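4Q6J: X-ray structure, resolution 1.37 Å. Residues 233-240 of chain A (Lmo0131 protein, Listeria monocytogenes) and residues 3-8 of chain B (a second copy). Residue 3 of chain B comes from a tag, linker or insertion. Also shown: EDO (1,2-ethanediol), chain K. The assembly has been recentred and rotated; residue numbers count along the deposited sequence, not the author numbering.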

ATOM      1  N   GLY A 233     -17.737  22.458   3.571  1.00 10.63           N
ATOM      2  CA  GLY A 233     -18.573  21.346   3.934  1.00 12.33           C
ATOM      3  C   GLY A 233     -19.988  21.563   3.531  1.00 12.45           C
ATOM      4  O   GLY A 233     -20.350  22.672   3.160  1.00 11.71           O
ATOM      5  N   TYR A 234     -20.785  20.504   3.603  1.00 13.21           N
ATOM      6  CA  TYR A 234     -22.190  20.538   3.205  1.00 14.16           C
ATOM      7  C   TYR A 234     -22.952  21.615   3.976  1.00 17.50           C
ATOM      8  O   TYR A 234     -23.973  22.132   3.512  1.00 18.69           O
ATOM      9  CB  TYR A 234     -22.840  19.169   3.441  1.00 20.45           C
ATOM     10  CG  TYR A 234     -24.238  19.012   2.861  1.00 25.38           C
ATOM     11  CD1 TYR A 234     -24.423  18.494   1.585  1.00 29.37           C
ATOM     12  CD2 TYR A 234     -25.375  19.356   3.601  1.00 20.58           C
ATOM     13  CE1 TYR A 234     -25.697  18.341   1.047  1.00 23.65           C
ATOM     14  CE2 TYR A 234     -26.654  19.200   3.076  1.00 20.59           C
ATOM     15  CZ  TYR A 234     -26.813  18.694   1.791  1.00 28.30           C
ATOM     16  OH  TYR A 234     -28.080  18.538   1.243  1.00 25.33           O
ATOM     17  N   TYR A 235     -22.447  21.959   5.157  1.00 14.28           N
ATOM     18  CA  TYR A 235     -23.089  22.961   5.987  1.00 14.75           C
ATOM     19  C   TYR A 235     -23.121  24.316   5.314  1.00 14.67           C
ATOM     20  O   TYR A 235     -24.076  25.055   5.485  1.00 16.11           O
ATOM     21  CB  TYR A 235     -22.398  23.058   7.320  1.00 15.43           C
ATOM     22  CG  TYR A 235     -22.922  24.146   8.180  1.00 18.51           C
ATOM     23  CD1 TYR A 235     -24.104  23.994   8.876  1.00 14.46           C
ATOM     24  CD2 TYR A 235     -22.228  25.329   8.308  1.00 25.26           C
ATOM     25  CE1 TYR A 235     -24.578  24.996   9.669  1.00 18.95           C
ATOM     26  CE2 TYR A 235     -22.693  26.342   9.098  1.00 31.72           C
ATOM     27  CZ  TYR A 235     -23.863  26.176   9.787  1.00 32.87           C
ATOM     28  OH  TYR A 235     -24.320  27.210  10.580  1.00 41.95           O
ATOM     29  N   PHE A 236     -22.094  24.634   4.533  1.00 13.58           N
ATOM     30  CA  PHE A 236     -22.151  25.823   3.678  1.00 13.11           C
ATOM     31  C   PHE A 236     -22.771  25.510   2.317  1.00 15.87           C
ATOM     32  O   PHE A 236     -23.876  25.961   2.004  1.00 19.84           O
ATOM     33  CB  PHE A 236     -20.776  26.453   3.541  1.00 13.06           C
ATOM     34  CG  PHE A 236     -20.184  26.794   4.848  1.00 16.88           C
ATOM     35  CD1 PHE A 236     -20.450  28.012   5.445  1.00 22.16           C
ATOM     36  CD2 PHE A 236     -19.412  25.862   5.537  1.00 25.33           C
ATOM     37  CE1 PHE A 236     -19.933  28.313   6.687  1.00 18.78           C
ATOM     38  CE2 PHE A 236     -18.899  26.156   6.777  1.00 18.92           C
ATOM     39  CZ  PHE A 236     -19.160  27.385   7.350  1.00 18.07           C
ATOM     40  N   SER A 237     -22.056  24.720   1.524  1.00 18.97           N
ATOM     41  CA  SER A 237     -22.554  24.247   0.218  1.00 19.35           C
ATOM     42  C   SER A 237     -21.815  22.979  -0.205  1.00 11.64           C
ATOM     43  O   SER A 237     -20.609  22.886  -0.014  1.00 16.65           O
ATOM     44  CB  SER A 237     -22.370  25.315  -0.882  1.00 18.14           C
ATOM     45  OG  SER A 237     -22.718  24.812  -2.166  1.00 16.23           O
ATOM     46  N   ARG A 238     -22.536  22.020  -0.778  1.00 14.38           N
ATOM     47  CA  ARG A 238     -21.914  20.894  -1.442  1.00 13.07           C
ATOM     48  C   ARG A 238     -21.285  21.422  -2.733  1.00 14.63           C
ATOM     49  O   ARG A 238     -21.421  22.610  -3.050  1.00 13.21           O
ATOM     50  CB  ARG A 238     -22.978  19.832  -1.730  1.00 18.37           C
ATOM     51  CG  ARG A 238     -24.000  20.271  -2.725  1.00 21.13           C
ATOM     52  CD  ARG A 238     -25.282  19.532  -2.564  1.00 24.52           C
ATOM     53  NE  ARG A 238     -26.227  19.967  -3.580  1.00 37.26           N
ATOM     54  CZ  ARG A 238     -27.017  21.032  -3.480  1.00 43.08           C
ATOM     55  NH1 ARG A 238     -26.994  21.789  -2.391  1.00 50.56           N
ATOM     56  NH2 ARG A 238     -27.844  21.336  -4.478  1.00 44.38           N
ATOM     57  N   PRO A 239     -20.550  20.570  -3.461  1.00 16.14           N
ATOM     58  CA  PRO A 239     -19.996  21.082  -4.720  1.00 17.39           C
ATOM     59  C   PRO A 239     -21.080  21.467  -5.754  1.00 15.85           C
ATOM     60  O   PRO A 239     -22.069  20.748  -5.882  1.00 17.88           O
ATOM     61  CB  PRO A 239     -19.149  19.900  -5.223  1.00 13.36           C
ATOM     62  CG  PRO A 239     -18.820  19.136  -3.998  1.00 16.44           C
ATOM     63  CD  PRO A 239     -20.012  19.232  -3.133  1.00 13.73           C
ATOM     64  N   LEU A 240     -20.905  22.593  -6.453  1.00 18.03           N
ATOM     65  CA  LEU A 240     -21.875  23.048  -7.475  1.00 20.42           C
ATOM     66  C   LEU A 240     -21.196  23.576  -8.750  1.00 15.36           C
ATOM     67  O   LEU A 240     -20.046  24.033  -8.704  1.00 16.34           O
ATOM     68  CB  LEU A 240     -22.787  24.146  -6.928  1.00 16.28           C
ATOM     69  CG  LEU A 240     -23.749  23.785  -5.806  1.00 17.16           C
ATOM     70  CD1 LEU A 240     -24.558  25.002  -5.431  1.00 21.10           C
ATOM     71  CD2 LEU A 240     -24.636  22.646  -6.212  1.00 16.92           C
TER
ATOM     72  N   ALA B   3     -16.188  15.797  -1.809  1.00 79.31           N
ATOM     73  CA  ALA B   3     -17.008  15.854  -3.012  1.00 78.21           C
ATOM     74  C   ALA B   3     -18.255  15.025  -2.844  1.00 87.88           C
ATOM     75  O   ALA B   3     -18.352  13.930  -3.389  1.00120.61           O
ATOM     76  CB  ALA B   3     -16.223  15.377  -4.218  1.00 65.14           C
HETATM   77  N   MSE B   4     -19.209  15.530  -2.080  0.97 77.67           N
HETATM   78  CA  MSE B   4     -20.471  14.850  -1.988  0.91104.83           C
HETATM   79  C   MSE B   4     -21.732  15.612  -2.285  0.91 98.45           C
HETATM   80  O   MSE B   4     -22.034  16.663  -1.681  1.00 82.99           O
HETATM   81  CB  MSE B   4     -20.613  14.103  -0.673  0.61153.98           C
HETATM   82  CG  MSE B   4     -20.960  12.623  -0.870  0.55206.17           C
HETATM   83 SE   MSE B   4     -21.435  12.088  -2.714  1.00260.12          SE
HETATM   84  CE  MSE B   4     -21.384  10.147  -2.370  0.39246.90           C
ATOM     85  N   ASP B   5     -22.509  15.008  -3.172  1.00 69.84           N
ATOM     86  CA  ASP B   5     -23.824  15.454  -3.554  1.00 51.34           C
ATOM     87  C   ASP B   5     -24.751  15.415  -2.354  1.00 51.62           C
ATOM     88  O   ASP B   5     -25.727  16.144  -2.307  1.00 74.79           O
ATOM     89  CB  ASP B   5     -24.368  14.574  -4.676  1.00 59.43           C
ATOM     90  CG  ASP B   5     -25.354  15.296  -5.559  1.00 70.94           C
ATOM     91  OD1 ASP B   5     -25.741  16.420  -5.218  1.00 72.02           O
ATOM     92  OD2 ASP B   5     -25.752  14.731  -6.594  1.00 78.82           O
ATOM     93  N   ILE B   6     -24.488  14.523  -1.409  1.00 38.62           N
ATOM     94  CA  ILE B   6     -25.230  14.534  -0.159  1.00 31.27           C
ATOM     95  C   ILE B   6     -24.314  14.710   1.049  1.00 26.33           C
ATOM     96  O   ILE B   6     -23.139  14.467   0.966  1.00 25.95           O
ATOM     97  CB  ILE B   6     -26.159  13.314  -0.020  1.00 32.27           C
ATOM     98  CG1 ILE B   6     -25.385  12.015   0.219  1.00 28.78           C
ATOM     99  CG2 ILE B   6     -27.026  13.181  -1.259  1.00 31.66           C
ATOM    100  CD1 ILE B   6     -26.248  10.941   0.846  1.00 22.90           C
ATOM    101  N   SER B   7     -24.877  15.164   2.165  1.00 23.84           N
ATOM    102  CA  SER B   7     -24.110  15.438   3.369  1.00 22.66           C
ATOM    103  C   SER B   7     -23.560  14.164   3.959  1.00 23.36           C
ATOM    104  O   SER B   7     -24.188  13.110   3.826  1.00 30.44           O
ATOM    105  CB  SER B   7     -25.012  16.079   4.403  1.00 20.02           C
ATOM    106  OG  SER B   7     -25.870  15.123   4.974  1.00 16.45           O
ATOM    107  N   SER B   8     -22.445  14.225   4.654  1.00 20.58           N
ATOM    108  CA  SER B   8     -21.997  13.073   5.411  1.00 21.53           C
ATOM    109  C   SER B   8     -23.007  12.684   6.501  1.00 24.90           C
ATOM    110  O   SER B   8     -23.196  11.510   6.781  1.00 18.36           O
ATOM    111  CB  SER B   8     -20.646  13.350   6.063  1.00 30.04           C
ATOM    112  OG  SER B   8     -20.141  14.607   5.686  1.00 49.14           O
TER
HETATM  113  C1  EDO K 309     -19.334  17.107   3.114  1.00 27.48           C
HETATM  114  O1  EDO K 309     -19.623  17.909   4.289  1.00 47.75           O
HETATM  115  C2  EDO K 309     -19.011  18.051   1.975  1.00 40.66           C
HETATM  116  O2  EDO K 309     -19.742  17.669   0.814  1.00 42.68           O

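A:Tyr234 covers the most surface in this contact, and B:Ser7 and A:Pro239 follow. The two stretches bury 284 Å² between them, both sides summed. No hydrogen bond crosses directly from one to the other, so packing does most of the work.

The CA-to-CB bond of A:Tyr234 points toward chain B, and chi1 is t. B:Ser7 CB sits over one face of the ring, 3.5 Å from the centroid of the A:Tyr234 ring and 18° off its normal. This is a CH-pi contact. The closest pair is A:Tyr234 CD2 to B:Ser7 CB at 3.4 Å. B:Ser7 OG is engaged otherwise: B:Ser7 is an N-cap residue, and its side chain caps a backbone N just past the stretch. At the edge of the tyrosine ring lies the carbonyl of B:Asp5, with A:Tyr234 CE1 4.0 Å from B:Asp5 O.

A:Pro239 packs against the start of the chain B stretch. Its CD lies 3.6 Å from B:Met4 O, and its CG is 3.9 Å from CA of B:Ala3, a tag residue. B:Met4, a selenomethionine, points its CA-to-CB bond away, and its backbone carbonyl makes the approach. The same oxygen, B:Met4 O, is 3.3 Å from A:Arg238 CB.

A:Arg238 adds the one charged interaction. A:Arg238 NE and B:Asp5 OD1 form a long salt bridge at 3.9 Å, with the carboxylate oxygen at the guanidinium edge. B:Ala3, B:Met4 and B:Asp5 are poorly ordered, so these distances deserve some caution.

A 1,2-ethanediol, probably from the crystallisation liquor, lies beside the contact. A:Tyr234 N donates a hydrogen bond to EDO O1 at 2.9 Å, with a nearly straight angle of 170°. On the chain B side, B:Met4 O is 3.5 Å from EDO O2.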